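Local coordinates for orotidine-5-phosphate decarboxylase/orotate phosphoribosyltransferase, putative (Ompdcase-oprtase, putative) (Leishmania infantum, PDB 3QW3), which probably catalyses decarboxylation of orotidine 5'-phosphate to UMP, the final step of de novo UMP synthesis, as the decarboxylase part of a bifunctional UMP synthase, at residues Ala47-Ala52 and Val80-Arg85; Gly86-Thr91 and Pro112-Asp117; Ile108-Tyr113 and Lys128-Leu133; Pro121-Pro126 and Asn169-Leu174; Arg161-Trp166 and Pro192-Leu197. All coordinates share one frame; numbering follows the deposited sequence.

Contact 1 of 5, residues Ala47-Ala52 and Val80-Arg85; sequences AYKPNA and VLDAKR. With SO4 (sulfate ion), chain D.
K49 and D82 project side by side from neighbouring parallel strands, both with CG anti to the backbone N. The aliphatic part of the lysine runs along the aspartate, K49 CG lying 3.6 Å from D82 CB. The lysine chain then bends at chi3 and chi4 and turns its ammonium onto the carboxylate. There K49 NZ makes a salt bridge of 2.8 Å to D82 OD2, using the anti lone pair. K84, two residues on in the same strand, approaches the same carboxylate: K84 NZ meets D82 OD1 at 2.8 Å, 27° above the carboxylate plane, and OD1 also bonds to T109 OG1. K49 NZ also donates to O2 of a sulfate ion, probably from the crystallisation liquor, at 2.8 Å. Beneath this polar row the backbones are tied by V80 N to Y48 O at 2.8 Å and by D82 N to P50 O at 3.1 Å, both nearly along the C=O axis. Beyond them, A52 packs its CB against L81 CD1 at 3.9 Å. The pairing of strands 47-50 and 80-85 closes the eight-stranded barrel. K84 also pairs with D87 of the second subunit, and the Lys-Asp-Lys-Asp alternation is consistent with the charged active-site network known in OMP decarboxylases. D82 between two ammonium groups should be held ionised and should ease their mutual repulsion.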
# COMPACT_ATOMS: atom_id res chain seq x y z
N ALA A 47 -7.26 -6.71 20.34
CA ALA A 47 -6.49 -5.72 19.58
C ALA A 47 -7.40 -4.61 19.10
O ALA A 47 -8.63 -4.78 19.07
CB ALA A 47 -5.80 -6.38 18.38
N TYR A 48 -6.80 -3.47 18.76
CA TYR A 48 -7.50 -2.42 18.01
C TYR A 48 -6.84 -2.23 16.65
O TYR A 48 -5.62 -2.40 16.51
CB TYR A 48 -7.53 -1.09 18.78
CG TYR A 48 -8.50 -1.15 19.93
CD1 TYR A 48 -9.84 -0.84 19.75
CD2 TYR A 48 -8.08 -1.57 21.20
CE1 TYR A 48 -10.75 -0.92 20.80
CE2 TYR A 48 -8.98 -1.65 22.26
CZ TYR A 48 -10.31 -1.32 22.05
OH TYR A 48 -11.21 -1.41 23.09
N LYS A 49 -7.66 -1.91 15.65
CA LYS A 49 -7.18 -1.73 14.28
C LYS A 49 -7.62 -0.37 13.71
O LYS A 49 -8.67 -0.25 13.07
CB LYS A 49 -7.65 -2.89 13.38
CG LYS A 49 -7.03 -2.86 11.97
CD LYS A 49 -7.40 -4.08 11.13
CE LYS A 49 -8.85 -4.06 10.63
NZ LYS A 49 -9.18 -2.99 9.66
N PRO A 50 -6.81 0.68 13.93
CA PRO A 50 -7.14 1.97 13.34
C PRO A 50 -6.96 1.98 11.83
O PRO A 50 -6.04 1.37 11.29
CB PRO A 50 -6.16 2.93 14.01
CG PRO A 50 -5.06 2.09 14.51
CD PRO A 50 -5.67 0.77 14.86
N ASN A 51 -7.88 2.68 11.17
CA ASN A 51 -7.94 2.83 9.72
C ASN A 51 -7.02 3.96 9.27
O ASN A 51 -7.35 5.14 9.43
CB ASN A 51 -9.39 3.12 9.33
CG ASN A 51 -9.65 2.99 7.84
OD1 ASN A 51 -10.64 2.38 7.42
ND2 ASN A 51 -8.78 3.57 7.04
N ALA A 52 -5.87 3.61 8.69
CA ALA A 52 -4.86 4.62 8.31
C ALA A 52 -5.41 5.63 7.30
O ALA A 52 -5.07 6.82 7.35
CB ALA A 52 -3.59 3.95 7.78
N VAL A 80 -2.95 -2.68 15.71
CA VAL A 80 -2.59 -3.02 14.35
C VAL A 80 -2.94 -1.82 13.46
O VAL A 80 -4.11 -1.50 13.29
CB VAL A 80 -3.35 -4.27 13.85
CG1 VAL A 80 -2.95 -4.60 12.40
CG2 VAL A 80 -3.11 -5.46 14.78
N LEU A 81 -1.93 -1.15 12.90
CA LEU A 81 -2.20 -0.06 11.98
C LEU A 81 -2.55 -0.67 10.62
O LEU A 81 -1.70 -1.30 9.99
CB LEU A 81 -1.00 0.89 11.88
CG LEU A 81 -1.17 2.10 10.94
CD1 LEU A 81 -2.32 3.02 11.39
CD2 LEU A 81 0.14 2.89 10.83
N ASP A 82 -3.79 -0.48 10.19
CA ASP A 82 -4.23 -1.04 8.90
C ASP A 82 -3.91 -0.06 7.79
O ASP A 82 -4.74 0.75 7.39
CB ASP A 82 -5.71 -1.41 8.90
CG ASP A 82 -6.06 -2.37 7.77
OD1 ASP A 82 -5.20 -2.67 6.91
OD2 ASP A 82 -7.21 -2.85 7.74
N ALA A 83 -2.67 -0.16 7.31
CA ALA A 83 -2.10 0.78 6.35
C ALA A 83 -1.82 0.14 4.99
O ALA A 83 -1.63 0.85 4.00
CB ALA A 83 -0.82 1.36 6.94
N LYS A 84 -1.79 -1.20 4.95
CA LYS A 84 -1.52 -1.97 3.73
C LYS A 84 -0.40 -1.34 2.88
O LYS A 84 -0.58 -1.01 1.71
CB LYS A 84 -2.82 -2.20 2.92
CG LYS A 84 -3.88 -2.99 3.71
CD LYS A 84 -5.13 -3.29 2.87
CE LYS A 84 -6.18 -4.10 3.65
NZ LYS A 84 -6.83 -3.30 4.74
N ARG A 85 0.76 -1.19 3.51
CA ARG A 85 1.91 -0.57 2.86
C ARG A 85 2.71 -1.58 2.05
O ARG A 85 2.65 -2.78 2.29
CB ARG A 85 2.81 0.12 3.90
CG ARG A 85 2.13 1.21 4.74
CD ARG A 85 1.62 2.39 3.89
NE ARG A 85 1.37 3.60 4.69
CZ ARG A 85 0.19 4.22 4.79
NH1 ARG A 85 -0.89 3.75 4.18
NH2 ARG A 85 0.10 5.32 5.53
S SO4 D . -11.77 -4.12 7.15
O1 SO4 D . -11.29 -3.99 5.77
O2 SO4 D . -10.71 -4.68 7.97
O3 SO4 D . -12.15 -2.80 7.66
O4 SO4 D . -12.94 -5.00 7.17
O HOH W 1 -2.43 6.60 5.45

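Contact 2 of 5, residues Gly86-Thr91 and Pro112-Asp117; sequences GDIADT and PYMGSD
D87 OD2 accepts one bond within its own segment, from the next backbone amide, I88 N, at 2.7 Å on its anti lone pair. The other oxygen of this buried carboxylate, OD1, forms a salt bridge with K84 of the second subunit, so the group is gripped at both ends. The direct side-chain contact with residues 112-117 is apolar. M114 CG is anti to the carbonyl carbon, and the chain bends at chi3 (72°), carrying the methyl group to I88. M114 CE touches I88 CG2 at 3.8 Å and CG1 at 3.9 Å, the two side chains crossing at about a right angle. M114 SD lies 3.9 Å from D87 CA. A water bridges the backbones, accepting from A89 N at 2.8 Å and donating to D117 O at 2.7 Å. A type I turn from P112 to G115 places M114. A thioether and one water thus join two loops at the C-terminal ends of their strands, and D87, held from both chains, probably stays charged at the subunit boundary.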
# COMPACT_ATOMS: atom_id res chain seq x y z
N GLY A 86 3.47 -1.08 1.09
CA GLY A 86 4.38 -1.93 0.34
C GLY A 86 5.22 -1.08 -0.57
O GLY A 86 4.71 -0.44 -1.48
N ASP A 87 6.52 -1.07 -0.32
CA ASP A 87 7.47 -0.34 -1.15
C ASP A 87 8.84 -0.95 -0.89
O ASP A 87 8.93 -1.98 -0.25
CB ASP A 87 7.46 1.16 -0.81
CG ASP A 87 7.76 2.04 -2.01
OD1 ASP A 87 6.96 2.96 -2.30
OD2 ASP A 87 8.79 1.82 -2.68
N ILE A 88 9.90 -0.32 -1.38
CA ILE A 88 11.22 -0.88 -1.13
C ILE A 88 12.17 0.06 -0.40
O ILE A 88 11.86 1.24 -0.22
CB ILE A 88 11.88 -1.42 -2.42
CG1 ILE A 88 11.63 -0.49 -3.62
CG2 ILE A 88 11.36 -2.82 -2.70
CD1 ILE A 88 12.32 0.84 -3.55
N ALA A 89 13.30 -0.49 0.04
CA ALA A 89 14.45 0.29 0.53
C ALA A 89 14.08 1.36 1.56
O ALA A 89 13.32 1.09 2.50
CB ALA A 89 15.24 0.89 -0.66
N ASP A 90 14.62 2.57 1.37
CA ASP A 90 14.41 3.69 2.28
C ASP A 90 12.94 4.06 2.45
O ASP A 90 12.54 4.52 3.52
CB ASP A 90 15.18 4.94 1.81
CG ASP A 90 16.69 4.76 1.85
OD1 ASP A 90 17.18 3.69 2.29
OD2 ASP A 90 17.40 5.70 1.43
N THR A 91 12.16 3.88 1.39
CA THR A 91 10.74 4.22 1.43
C THR A 91 10.01 3.31 2.41
O THR A 91 9.31 3.79 3.29
CB THR A 91 10.10 4.15 0.03
OG1 THR A 91 10.86 4.96 -0.88
CG2 THR A 91 8.66 4.65 0.07
N PRO A 112 1.87 -8.09 -0.37
CA PRO A 112 2.95 -9.00 -0.74
C PRO A 112 3.51 -8.78 -2.14
O PRO A 112 4.49 -9.43 -2.50
CB PRO A 112 2.27 -10.37 -0.70
CG PRO A 112 0.87 -10.07 -1.13
CD PRO A 112 0.55 -8.73 -0.51
N TYR A 113 2.90 -7.88 -2.92
CA TYR A 113 3.17 -7.83 -4.37
C TYR A 113 4.63 -7.62 -4.77
O TYR A 113 5.09 -8.18 -5.77
CB TYR A 113 2.24 -6.86 -5.12
CG TYR A 113 2.32 -7.07 -6.63
CD1 TYR A 113 3.06 -6.20 -7.44
CD2 TYR A 113 1.71 -8.17 -7.23
CE1 TYR A 113 3.15 -6.42 -8.82
CE2 TYR A 113 1.79 -8.39 -8.60
CZ TYR A 113 2.51 -7.51 -9.38
OH TYR A 113 2.60 -7.75 -10.74
N MET A 114 5.36 -6.81 -4.00
CA MET A 114 6.76 -6.53 -4.33
C MET A 114 7.74 -7.53 -3.68
O MET A 114 8.96 -7.39 -3.82
CB MET A 114 7.12 -5.09 -4.00
CG MET A 114 6.39 -4.08 -4.88
SD MET A 114 6.68 -2.37 -4.42
CE MET A 114 8.38 -2.15 -4.95
N GLY A 115 7.20 -8.52 -2.98
CA GLY A 115 8.00 -9.65 -2.50
C GLY A 115 8.85 -9.42 -1.27
O GLY A 115 8.70 -8.42 -0.58
N SER A 116 9.78 -10.34 -1.02
CA SER A 116 10.52 -10.41 0.25
C SER A 116 11.21 -9.12 0.70
O SER A 116 11.05 -8.72 1.85
CB SER A 116 11.53 -11.56 0.24
OG SER A 116 12.52 -11.35 -0.75
N ASP A 117 11.97 -8.47 -0.18
CA ASP A 117 12.71 -7.26 0.21
C ASP A 117 11.83 -6.02 0.40
O ASP A 117 12.28 -5.02 0.96
CB ASP A 117 13.90 -6.98 -0.73
CG ASP A 117 13.52 -7.00 -2.20
OD1 ASP A 117 14.41 -6.78 -3.04
OD2 ASP A 117 12.33 -7.23 -2.51
O HOH W 2 14.16 -3.15 0.50

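Contact 3 of 5, residues Ile108-Tyr113 and Lys128-Leu133; sequences ITASPY and KAVFVL
Packing is tightest where the two parallel strands end, around P112, and slackens toward I108. The proline ring crosses V132 obliquely, P112 CB resting 3.6 Å from V132 CG1. It meets L133 at about a right angle, with P112 CG 3.4 Å from L133 O. That buried carbonyl has no polar partner in the model. At the other end I108 CG2 and V130 CG1 barely meet, at 4.4 Å, and K128, partly exposed, sends its ammonium off to A105 O. Between these ends, backbone bonds alternate: F131 N to I108 O at 2.9 Å and L133 N to A110 O at 2.8 Å lie nearly along their C=O axes, while A110 N meets F131 O from 27° above the carbonyl plane. T109 CG2 lies 4.1 Å from F131 CB. Helix 116-123 completes this right-handed beta-alpha-beta unit, covering A110 and V130. The chemistry is a regular backbone bond pattern sealed by hydrocarbon, at the price of one buried carbonyl lacking a donor.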
# COMPACT_ATOMS: atom_id res chain seq x y z
N ILE A 108 1.51 -3.79 11.62
CA ILE A 108 1.05 -3.12 10.40
C ILE A 108 0.55 -4.17 9.41
O ILE A 108 0.96 -5.33 9.46
CB ILE A 108 2.20 -2.27 9.77
CG1 ILE A 108 1.66 -1.21 8.80
CG2 ILE A 108 3.27 -3.16 9.13
CD1 ILE A 108 2.75 -0.25 8.28
N THR A 109 -0.33 -3.76 8.50
CA THR A 109 -0.70 -4.62 7.38
C THR A 109 0.12 -4.23 6.15
O THR A 109 0.52 -3.07 6.01
CB THR A 109 -2.20 -4.53 7.05
OG1 THR A 109 -2.58 -3.16 6.90
CG2 THR A 109 -3.02 -5.18 8.16
N ALA A 110 0.38 -5.19 5.28
CA ALA A 110 1.27 -4.97 4.13
C ALA A 110 0.89 -5.81 2.93
O ALA A 110 0.38 -6.92 3.09
CB ALA A 110 2.72 -5.26 4.53
N SER A 111 1.13 -5.27 1.74
CA SER A 111 0.91 -5.99 0.48
C SER A 111 2.11 -6.88 0.17
O SER A 111 3.25 -6.48 0.40
CB SER A 111 0.69 -4.98 -0.67
OG SER A 111 0.82 -5.62 -1.93
N PRO A 112 1.87 -8.09 -0.37
CA PRO A 112 2.95 -9.00 -0.74
C PRO A 112 3.51 -8.78 -2.14
O PRO A 112 4.49 -9.43 -2.50
CB PRO A 112 2.27 -10.37 -0.70
CG PRO A 112 0.87 -10.07 -1.13
CD PRO A 112 0.55 -8.73 -0.51
N TYR A 113 2.90 -7.88 -2.92
CA TYR A 113 3.17 -7.83 -4.37
C TYR A 113 4.63 -7.62 -4.77
O TYR A 113 5.09 -8.18 -5.77
CB TYR A 113 2.24 -6.86 -5.12
CG TYR A 113 2.32 -7.07 -6.63
CD1 TYR A 113 3.06 -6.20 -7.44
CD2 TYR A 113 1.71 -8.17 -7.23
CE1 TYR A 113 3.15 -6.42 -8.82
CE2 TYR A 113 1.79 -8.39 -8.60
CZ TYR A 113 2.51 -7.51 -9.38
OH TYR A 113 2.60 -7.75 -10.74
N LYS A 128 7.60 -6.18 16.50
CA LYS A 128 6.45 -5.73 15.71
C LYS A 128 5.99 -6.82 14.75
O LYS A 128 6.80 -7.61 14.27
CB LYS A 128 6.80 -4.46 14.93
CG LYS A 128 7.39 -3.32 15.77
CD LYS A 128 6.38 -2.71 16.73
CE LYS A 128 7.03 -1.66 17.62
NZ LYS A 128 6.02 -0.95 18.45
N ALA A 129 4.70 -6.87 14.47
CA ALA A 129 4.17 -7.88 13.57
C ALA A 129 3.82 -7.27 12.23
O ALA A 129 3.50 -6.09 12.14
CB ALA A 129 2.96 -8.55 14.17
N VAL A 130 3.88 -8.10 11.19
CA VAL A 130 3.49 -7.69 9.85
C VAL A 130 2.46 -8.68 9.34
O VAL A 130 2.76 -9.86 9.12
CB VAL A 130 4.71 -7.67 8.90
CG1 VAL A 130 4.31 -7.11 7.53
CG2 VAL A 130 5.83 -6.86 9.52
N PHE A 131 1.23 -8.20 9.18
CA PHE A 131 0.15 -8.99 8.61
C PHE A 131 0.11 -8.77 7.10
O PHE A 131 -0.23 -7.68 6.65
CB PHE A 131 -1.18 -8.63 9.26
CG PHE A 131 -1.32 -9.16 10.67
CD1 PHE A 131 -1.76 -10.46 10.88
CD2 PHE A 131 -1.03 -8.35 11.76
CE1 PHE A 131 -1.90 -10.97 12.18
CE2 PHE A 131 -1.17 -8.85 13.08
CZ PHE A 131 -1.60 -10.16 13.27
N VAL A 132 0.47 -9.80 6.35
CA VAL A 132 0.59 -9.70 4.89
C VAL A 132 -0.70 -10.11 4.22
O VAL A 132 -1.27 -11.16 4.54
CB VAL A 132 1.75 -10.57 4.37
CG1 VAL A 132 1.91 -10.39 2.86
CG2 VAL A 132 3.05 -10.20 5.08
N LEU A 133 -1.17 -9.30 3.27
CA LEU A 133 -2.39 -9.64 2.54
C LEU A 133 -2.26 -11.00 1.89
O LEU A 133 -1.25 -11.29 1.25
CB LEU A 133 -2.70 -8.58 1.48
CG LEU A 133 -2.78 -7.12 1.92
CD1 LEU A 133 -3.09 -6.26 0.68
CD2 LEU A 133 -3.83 -6.92 2.99

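Contact 4 of 5, residues Pro121-Pro126 and Asn169-Leu174; sequences PFMRYP and NGNVGL
Residues 121-126, at the C-terminal part of helix 116-123 and the loop after it, meet the turn entering strand 172-176 on the outside of the barrel, at the N-terminal ends of its strands. One hydrogen bond carries the polar part: N169 ND2 donates to M123 O over 2.8 Å. The bond is almost straight, 177° at the hydrogen, and the acceptor lies in the plane of the amide, so the N-H points directly at it. Seen from the carbonyl, the donor stands 25° above the plane. N169 CG is anti to the carbonyl carbon, which sends the amide across to the backbone carbonyl of M123, with N169 ND2 also 3.7 Å from R124 CA. The apolar part belongs to M123. Its chain is extended beyond CG and reaches inward to V172, crossing it obliquely. Both the sulfur and the methyl lie against one branch, M123 SD and M123 CE each being 3.6 Å from V172 CG2. The other branch, V172 CG1, comes within 3.9 Å of M123 CE. M123 also packs on V130 and V132 of the strand between, while A162 of helix 154-163 touches V172 as well. V172 N is held by N167 OD1. Polar fastening at the partly exposed turn and a methionine laid over strand side chains make this a helix-on-strand layer of the beta/alpha (TIM) barrel.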
# COMPACT_ATOMS: atom_id res chain seq x y z
N PRO A 121 11.87 -4.66 5.46
CA PRO A 121 11.95 -3.44 6.28
C PRO A 121 10.91 -3.37 7.40
O PRO A 121 11.13 -2.69 8.40
CB PRO A 121 11.72 -2.32 5.27
CG PRO A 121 12.21 -2.90 3.99
CD PRO A 121 11.75 -4.32 4.03
N PHE A 122 9.78 -4.05 7.24
CA PHE A 122 8.81 -4.15 8.31
C PHE A 122 9.16 -5.31 9.25
O PHE A 122 9.15 -5.15 10.47
CB PHE A 122 7.39 -4.31 7.75
CG PHE A 122 6.96 -3.15 6.90
CD1 PHE A 122 6.58 -1.94 7.48
CD2 PHE A 122 6.93 -3.27 5.51
CE1 PHE A 122 6.18 -0.86 6.69
CE2 PHE A 122 6.53 -2.20 4.71
CZ PHE A 122 6.15 -1.00 5.30
N MET A 123 9.53 -6.44 8.67
CA MET A 123 9.75 -7.68 9.44
C MET A 123 11.04 -7.67 10.28
O MET A 123 11.21 -8.51 11.16
CB MET A 123 9.72 -8.90 8.52
CG MET A 123 8.37 -9.10 7.83
SD MET A 123 8.39 -10.35 6.54
CE MET A 123 6.67 -10.34 6.05
N ARG A 124 11.93 -6.72 10.00
CA ARG A 124 13.20 -6.63 10.73
C ARG A 124 13.04 -6.15 12.18
O ARG A 124 13.99 -6.21 12.97
CB ARG A 124 14.21 -5.76 9.97
CG ARG A 124 13.78 -4.32 9.75
CD ARG A 124 14.78 -3.57 8.86
NE ARG A 124 16.07 -3.36 9.52
CZ ARG A 124 16.34 -2.35 10.34
NH1 ARG A 124 15.41 -1.45 10.64
NH2 ARG A 124 17.55 -2.25 10.88
N TYR A 125 11.84 -5.67 12.52
CA TYR A 125 11.49 -5.30 13.89
C TYR A 125 10.91 -6.53 14.58
O TYR A 125 9.73 -6.84 14.39
CB TYR A 125 10.43 -4.20 13.91
CG TYR A 125 10.83 -2.81 13.46
CD1 TYR A 125 11.09 -2.53 12.12
CD2 TYR A 125 10.89 -1.75 14.37
CE1 TYR A 125 11.44 -1.24 11.71
CE2 TYR A 125 11.23 -0.47 13.97
CZ TYR A 125 11.50 -0.22 12.64
OH TYR A 125 11.84 1.05 12.25
N PRO A 126 11.72 -7.24 15.40
CA PRO A 126 11.23 -8.50 15.99
C PRO A 126 10.03 -8.31 16.93
O PRO A 126 9.22 -9.23 17.07
CB PRO A 126 12.45 -9.01 16.78
CG PRO A 126 13.62 -8.26 16.23
CD PRO A 126 13.08 -6.92 15.86
N ASN A 169 11.81 -13.84 11.64
CA ASN A 169 11.67 -13.22 12.96
C ASN A 169 10.44 -13.64 13.76
O ASN A 169 10.20 -13.11 14.85
CB ASN A 169 11.76 -11.69 12.84
CG ASN A 169 13.18 -11.19 12.73
OD1 ASN A 169 14.12 -11.87 13.16
ND2 ASN A 169 13.36 -10.01 12.15
N GLY A 170 9.69 -14.60 13.24
CA GLY A 170 8.51 -15.14 13.93
C GLY A 170 7.44 -14.09 14.15
O GLY A 170 6.64 -14.18 15.09
N ASN A 171 7.41 -13.09 13.26
CA ASN A 171 6.52 -11.94 13.41
C ASN A 171 5.61 -11.70 12.22
O ASN A 171 5.02 -10.62 12.09
CB ASN A 171 7.31 -10.68 13.77
CG ASN A 171 8.32 -10.25 12.69
OD1 ASN A 171 8.91 -9.18 12.79
ND2 ASN A 171 8.51 -11.09 11.68
N VAL A 172 5.50 -12.70 11.35
CA VAL A 172 4.65 -12.61 10.16
C VAL A 172 3.28 -13.22 10.43
O VAL A 172 3.17 -14.30 11.02
CB VAL A 172 5.32 -13.29 8.94
CG1 VAL A 172 4.46 -13.12 7.67
CG2 VAL A 172 6.70 -12.71 8.72
N GLY A 173 2.25 -12.50 9.99
CA GLY A 173 0.88 -12.99 10.01
C GLY A 173 0.29 -12.80 8.62
O GLY A 173 0.95 -12.27 7.73
N LEU A 174 -0.95 -13.25 8.44
CA LEU A 174 -1.63 -13.15 7.16
C LEU A 174 -3.00 -12.51 7.32
O LEU A 174 -3.67 -12.74 8.32
CB LEU A 174 -1.80 -14.53 6.54
CG LEU A 174 -0.52 -15.25 6.10
CD1 LEU A 174 -0.85 -16.69 5.75
CD2 LEU A 174 0.10 -14.54 4.92

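Contact 5 of 5, residues Arg161-Trp166 and Pro192-Leu197; sequences RAEGPW and PTLWFL. With SO4 (sulfate ion), chain F.
The last turn of helix 154-163 faces the turn that leads into strand 196-198, with E163 and L194 the nearest backbone pair, 6.5 Å from CA to CA. E163 starts with CG anti to the backbone N and then bends at chi2 (79°), so that its carboxylate swings over to the turn and crosses T193 at about a right angle. Each oxygen has its own task. T193 OG1 donates to E163 OE2 at 2.6 Å, on the syn lone pair, and T193 N reaches E163 OE1 at 3.1 Å from above the carboxylate plane. L194 N adds a weak bond to the same OE1. P192 CD lies 3.8 Å from E163 CG, the two side chains crossing obliquely. L194 CD1 rests 3.7 Å from A162 CB. One oxygen, O3, of a sulfate probably from the crystallisation liquor is shared by R161 NH1 at 2.8 Å and R161 NH2 at a very short 2.5 Å; R152 holds the same ion. W166 separately reaches D143 of the second subunit. Inward, A162 touches V172 and L174 of strand 172-176 and L194 also packs on L174, so the contact lies between helix 154-163 and adjacent strands 172-176 and 196-198.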
# COMPACT_ATOMS: atom_id res chain seq x y z
N ARG A 161 5.06 -18.91 1.41
CA ARG A 161 6.18 -17.98 1.59
C ARG A 161 6.18 -17.40 2.99
O ARG A 161 7.23 -17.31 3.63
CB ARG A 161 6.09 -16.85 0.57
CG ARG A 161 6.94 -17.07 -0.65
CD ARG A 161 6.42 -16.27 -1.82
NE ARG A 161 7.16 -16.57 -3.05
CZ ARG A 161 6.93 -17.61 -3.84
NH1 ARG A 161 5.97 -18.49 -3.56
NH2 ARG A 161 7.67 -17.77 -4.93
N ALA A 162 5.00 -16.99 3.46
CA ALA A 162 4.86 -16.35 4.75
C ALA A 162 5.22 -17.28 5.90
O ALA A 162 5.95 -16.89 6.80
CB ALA A 162 3.45 -15.80 4.91
N GLU A 163 4.71 -18.51 5.85
CA GLU A 163 5.02 -19.53 6.87
C GLU A 163 6.48 -19.97 6.78
O GLU A 163 7.11 -20.28 7.79
CB GLU A 163 4.08 -20.73 6.73
CG GLU A 163 4.30 -21.89 7.72
CD GLU A 163 3.72 -21.65 9.11
OE1 GLU A 163 2.60 -21.10 9.23
OE2 GLU A 163 4.37 -22.05 10.10
N GLY A 164 7.00 -19.98 5.55
CA GLY A 164 8.36 -20.44 5.28
C GLY A 164 9.41 -19.34 5.32
O GLY A 164 9.71 -18.82 6.39
N PRO A 165 9.97 -18.96 4.16
CA PRO A 165 11.11 -18.04 4.08
C PRO A 165 10.92 -16.68 4.76
O PRO A 165 11.87 -16.15 5.33
CB PRO A 165 11.35 -17.87 2.57
CG PRO A 165 10.21 -18.54 1.89
CD PRO A 165 9.61 -19.51 2.84
N TRP A 166 9.71 -16.12 4.71
CA TRP A 166 9.48 -14.78 5.26
C TRP A 166 9.55 -14.68 6.79
O TRP A 166 9.89 -13.63 7.33
CB TRP A 166 8.15 -14.19 4.75
CG TRP A 166 8.12 -13.91 3.26
CD1 TRP A 166 9.17 -13.91 2.39
CD2 TRP A 166 6.97 -13.54 2.48
NE1 TRP A 166 8.75 -13.59 1.12
CE2 TRP A 166 7.40 -13.36 1.15
CE3 TRP A 166 5.61 -13.37 2.78
CZ2 TRP A 166 6.52 -13.01 0.11
CZ3 TRP A 166 4.74 -13.02 1.75
CH2 TRP A 166 5.20 -12.84 0.43
N PRO A 192 0.41 -23.43 9.01
CA PRO A 192 -0.17 -23.99 10.24
C PRO A 192 0.04 -23.17 11.52
O PRO A 192 -0.72 -23.35 12.48
CB PRO A 192 0.54 -25.36 10.37
CG PRO A 192 1.05 -25.66 9.00
CD PRO A 192 1.46 -24.32 8.46
N THR A 193 1.03 -22.29 11.56
CA THR A 193 1.36 -21.58 12.80
C THR A 193 1.05 -20.07 12.82
O THR A 193 1.00 -19.46 13.89
CB THR A 193 2.83 -21.79 13.25
OG1 THR A 193 3.71 -21.08 12.37
CG2 THR A 193 3.20 -23.26 13.29
N LEU A 194 0.87 -19.47 11.64
CA LEU A 194 0.75 -18.01 11.59
C LEU A 194 -0.58 -17.51 12.13
O LEU A 194 -1.60 -18.16 11.97
CB LEU A 194 0.94 -17.50 10.16
CG LEU A 194 2.24 -17.88 9.46
CD1 LEU A 194 2.35 -17.10 8.16
CD2 LEU A 194 3.47 -17.63 10.34
N TRP A 195 -0.55 -16.34 12.75
CA TRP A 195 -1.79 -15.65 13.11
C TRP A 195 -2.44 -15.11 11.85
O TRP A 195 -1.75 -14.61 10.95
CB TRP A 195 -1.50 -14.49 14.06
CG TRP A 195 -1.44 -14.91 15.48
CD1 TRP A 195 -0.37 -15.42 16.15
CD2 TRP A 195 -2.52 -14.85 16.43
NE1 TRP A 195 -0.70 -15.68 17.46
CE2 TRP A 195 -2.02 -15.34 17.66
CE3 TRP A 195 -3.85 -14.43 16.36
CZ2 TRP A 195 -2.82 -15.43 18.80
CZ3 TRP A 195 -4.65 -14.51 17.50
CH2 TRP A 195 -4.12 -15.01 18.71
N PHE A 196 -3.76 -15.23 11.78
CA PHE A 196 -4.53 -14.62 10.69
C PHE A 196 -5.29 -13.43 11.25
O PHE A 196 -5.90 -13.51 12.33
CB PHE A 196 -5.56 -15.59 10.08
CG PHE A 196 -4.99 -16.84 9.46
CD1 PHE A 196 -3.62 -17.03 9.27
CD2 PHE A 196 -5.87 -17.83 9.00
CE1 PHE A 196 -3.14 -18.22 8.69
CE2 PHE A 196 -5.40 -19.00 8.41
CZ PHE A 196 -4.04 -19.19 8.26
N LEU A 197 -5.26 -12.32 10.53
CA LEU A 197 -6.15 -11.20 10.80
C LEU A 197 -7.33 -11.42 9.86
O LEU A 197 -7.15 -11.48 8.65
CB LEU A 197 -5.46 -9.86 10.53
CG LEU A 197 -6.30 -8.59 10.64
CD1 LEU A 197 -6.88 -8.37 12.04
CD2 LEU A 197 -5.46 -7.38 10.21
S SO4 F . 7.25 -21.46 -5.85
O1 SO4 F . 8.20 -21.57 -6.95
O2 SO4 F . 7.83 -22.04 -4.64
O3 SO4 F . 6.95 -20.06 -5.61
O4 SO4 F . 6.01 -22.16 -6.20

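All five contacts belong to one eight-stranded beta/alpha barrel. Contact 1 pairs strands 47-50 and 80-85; contact 3 joins the next two, 107-110 and 129-135, with centres 10 Å away, and touches it through D82 and T109. The centres of contacts 3 and 4 are 8 Å apart, and those of contacts 4 and 5 are 10 Å apart; contact 4 brings in strand 172-176, contact 5 strand 196-198. Along the chain contact 1 closes before contacts 2 and 3 open, contacts 2 and 3 overlap at P112-Y113, and 3 crosses 4 and 4 crosses 5. Contacts 1, 2, 3 and 5 touch the second subunit, which completes the charged network of contact 1, probably the active site.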